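Local coordinates for lipase (Penicillium expansum, PDB 3G7N), which hydrolyses triacylglycerols such as tributyrin as a secreted alkaline lipase, releasing free fatty acids, at residues P122-L126 / F149-S153. Sequence-based numbering, arbitrary orientation. Where two conformers were deposited one is given.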
ATOM      1  N   PRO A 122       6.101  -0.461 -22.799  1.00 10.44           N
ATOM      2  CA  PRO A 122       5.353   0.787 -22.850  1.00 11.27           C
ATOM      3  C   PRO A 122       3.853   0.548 -22.874  1.00 10.30           C
ATOM      4  O   PRO A 122       3.103   1.505 -22.726  1.00 13.38           O
ATOM      5  CB  PRO A 122       5.792   1.415 -24.188  1.00 12.77           C
ATOM      6  CG  PRO A 122       6.281   0.257 -25.002  1.00 12.90           C
ATOM      7  CD  PRO A 122       6.938  -0.658 -24.005  1.00 12.40           C
ATOM      8  N   ASP A 123       3.439  -0.708 -22.998  1.00 10.68           N
ATOM      9  CA  ASP A 123       2.027  -1.072 -22.915  1.00 11.98           C
ATOM     10  C   ASP A 123       1.588  -1.550 -21.524  1.00 12.28           C
ATOM     11  O   ASP A 123       0.412  -1.839 -21.310  1.00 14.02           O
ATOM     12  CB  ASP A 123       1.695  -2.145 -23.948  1.00 14.16           C
ATOM     13  CG  ASP A 123       2.520  -3.410 -23.752  1.00 18.76           C
ATOM     14  OD1 ASP A 123       3.783  -3.324 -23.646  1.00 23.84           O
ATOM     15  OD2 ASP A 123       1.922  -4.507 -23.804  1.00 37.15           O
ATOM     16  N   TYR A 124       2.535  -1.667 -20.594  1.00 10.29           N
ATOM     17  CA  TYR A 124       2.196  -2.155 -19.253  1.00  9.90           C
ATOM     18  C   TYR A 124       1.559  -1.058 -18.411  1.00  9.15           C
ATOM     19  O   TYR A 124       1.789   0.118 -18.622  1.00 11.66           O
ATOM     20  CB  TYR A 124       3.455  -2.678 -18.563  1.00 10.30           C
ATOM     21  CG  TYR A 124       3.899  -4.057 -19.019  1.00  9.13           C
ATOM     22  CD1 TYR A 124       3.533  -4.574 -20.268  1.00 11.18           C
ATOM     23  CD2 TYR A 124       4.773  -4.799 -18.246  1.00 11.24           C
ATOM     24  CE1 TYR A 124       4.068  -5.772 -20.722  1.00 11.51           C
ATOM     25  CE2 TYR A 124       5.269  -6.004 -18.667  1.00 10.80           C
ATOM     26  CZ  TYR A 124       4.886  -6.509 -19.893  1.00 11.28           C
ATOM     27  OH  TYR A 124       5.391  -7.721 -20.330  1.00 14.80           O
ATOM     28  N   THR A 125       0.678  -1.455 -17.498  1.00 10.24           N
ATOM     29  CA  THR A 125       0.092  -0.507 -16.541  1.00 11.23           C
ATOM     30  C   THR A 125       0.894  -0.565 -15.227  1.00 10.25           C
ATOM     31  O   THR A 125       1.854  -1.355 -15.117  1.00 10.04           O
ATOM     32  CB  THR A 125      -1.389  -0.850 -16.281  1.00  9.52           C
ATOM     33  OG1 THR A 125      -1.492  -2.167 -15.737  1.00 11.23           O
ATOM     34  CG2 THR A 125      -2.192  -0.777 -17.610  1.00 10.61           C
ATOM     35  N   LEU A 126       0.528   0.274 -14.261  1.00  9.25           N
ATOM     36  CA  LEU A 126       1.293   0.405 -13.006  1.00  8.37           C
ATOM     37  C   LEU A 126       0.523  -0.199 -11.847  1.00  8.53           C
ATOM     38  O   LEU A 126      -0.710  -0.099 -11.759  1.00  8.97           O
ATOM     39  CB  LEU A 126       1.587   1.875 -12.714  1.00 10.13           C
ATOM     40  CG  LEU A 126       2.305   2.637 -13.828  1.00  9.51           C
ATOM     41  CD1 LEU A 126       2.580   4.066 -13.373  1.00 11.17           C
ATOM     42  CD2 LEU A 126       3.611   1.937 -14.219  1.00 11.97           C
ATOM     43  N   PHE A 149       3.391   9.812 -13.665  1.00 11.43           N
ATOM     44  CA  PHE A 149       3.052   9.018 -14.846  1.00 10.44           C
ATOM     45  C   PHE A 149       1.550   9.114 -15.148  1.00 11.85           C
ATOM     46  O   PHE A 149       0.834   8.119 -15.133  1.00 12.20           O
ATOM     47  CB  PHE A 149       3.505   7.556 -14.662  1.00 11.95           C
ATOM     48  CG  PHE A 149       4.951   7.419 -14.291  1.00 10.97           C
ATOM     49  CD1 PHE A 149       5.949   7.726 -15.209  1.00 12.76           C
ATOM     50  CD2 PHE A 149       5.328   6.954 -13.039  1.00 11.37           C
ATOM     51  CE1 PHE A 149       7.268   7.628 -14.877  1.00 13.31           C
ATOM     52  CE2 PHE A 149       6.656   6.859 -12.699  1.00 12.63           C
ATOM     53  CZ  PHE A 149       7.634   7.154 -13.630  1.00 12.23           C
ATOM     54  N   PRO A 150       1.089  10.328 -15.528  1.00 14.87           N
ATOM     55  CA  PRO A 150      -0.345  10.563 -15.668  1.00 17.15           C
ATOM     56  C   PRO A 150      -1.002   9.885 -16.882  1.00 17.61           C
ATOM     57  O   PRO A 150      -2.219   9.689 -16.893  1.00 20.47           O
ATOM     58  CB  PRO A 150      -0.441  12.088 -15.797  1.00 18.63           C
ATOM     59  CG  PRO A 150       0.889  12.515 -16.308  1.00 17.54           C
ATOM     60  CD  PRO A 150       1.868  11.573 -15.656  1.00 15.27           C
ATOM     61  N   ASP A 151      -0.196   9.353 -17.789  1.00 16.37           N
ATOM     62  CA  ASP A 151      -0.738   8.615 -18.926  1.00 18.97           C
ATOM     63  C   ASP A 151      -0.798   7.102 -18.730  1.00 18.46           C
ATOM     64  O   ASP A 151      -1.036   6.364 -19.685  1.00 20.82           O
ATOM     65  CB  ASP A 151       0.044   8.958 -20.197  1.00 20.19           C
ATOM     66  CG  ASP A 151       1.506   8.583 -20.101  1.00 25.68           C
ATOM     67  OD1 ASP A 151       1.981   8.288 -18.981  1.00 33.89           O
ATOM     68  OD2 ASP A 151       2.219   8.698 -21.126  1.00 33.80           O
ATOM     69  N   LYS A 152      -0.602   6.631 -17.493  1.00 14.13           N
ATOM     70  CA  LYS A 152      -0.626   5.186 -17.229  1.00 13.50           C
ATOM     71  C   LYS A 152      -1.792   4.836 -16.322  1.00 11.02           C
ATOM     72  O   LYS A 152      -2.007   5.509 -15.300  1.00 14.20           O
ATOM     73  CB  LYS A 152       0.674   4.748 -16.558  1.00 13.89           C
ATOM     74  CG  LYS A 152       1.912   4.959 -17.408  1.00 12.79           C
ATOM     75  CD  LYS A 152       1.914   4.099 -18.672  1.00 14.61           C
ATOM     76  CE  LYS A 152       3.017   4.567 -19.625  1.00 14.09           C
ATOM     77  NZ  LYS A 152       3.152   3.625 -20.762  1.00 13.73           N
ATOM     78  N   SER A 153      -2.510   3.776 -16.647  0.50 11.69           N
ATOM     79  CA  SER A 153      -3.442   3.184 -15.704  0.50 12.65           C
ATOM     80  C   SER A 153      -2.689   2.734 -14.457  0.50 10.71           C
ATOM     81  O   SER A 153      -1.479   2.496 -14.511  0.50  7.96           O
ATOM     82  CB  SER A 153      -4.140   1.990 -16.345  0.50 13.96           C
ATOM     83  OG  SER A 153      -5.278   1.605 -15.600  0.50 15.12           O
TER
HETATM   84  O   HOH W   1       4.166   1.292 -19.530  1.00 11.19           O
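The backbone N-H of L126 donates to the carbonyl oxygen of S153 (N to O 3.0 Å, 159° at the hydrogen), the one direct hydrogen bond between 122-126 and 149-153. L126 N lies well off the carbonyl plane of S153, tilted from it by 34°. A second, indirect polar link runs through K152, whose NZ donates to a water that in turn donates to Y124 O, both legs 2.8 Å. NZ also comes within 2.9 Å of P122 O, but at an angle too poor for a hydrogen bond. A turn at the CB-CG bond (chi2 -65°), followed by an extended run to the ammonium group, brings NZ to the water and close to P122 O.

Apolar packing centres on L126. Its CD1 methyl rests against both F149 CB and K152 CB, 3.8 Å from each, and approaches the F149 ring obliquely. The F149 ring itself packs on I111, V114 and I118 of helix 97-120, while L126 also touches I58 of strand 57-62. Nearer the surface, T125 CG2 touches S153 CB at 3.6 Å.

F149 to K152 form a type I turn, closed by K152 N to F149 O, which leads from helix 133-148 into strand 154-159. The L126 to S153 bond lies at the start of the parallel pairing of strands 125-131 and 154-159, which helix 133-148 joins as a beta-alpha-beta crossover of the alpha/beta-hydrolase fold.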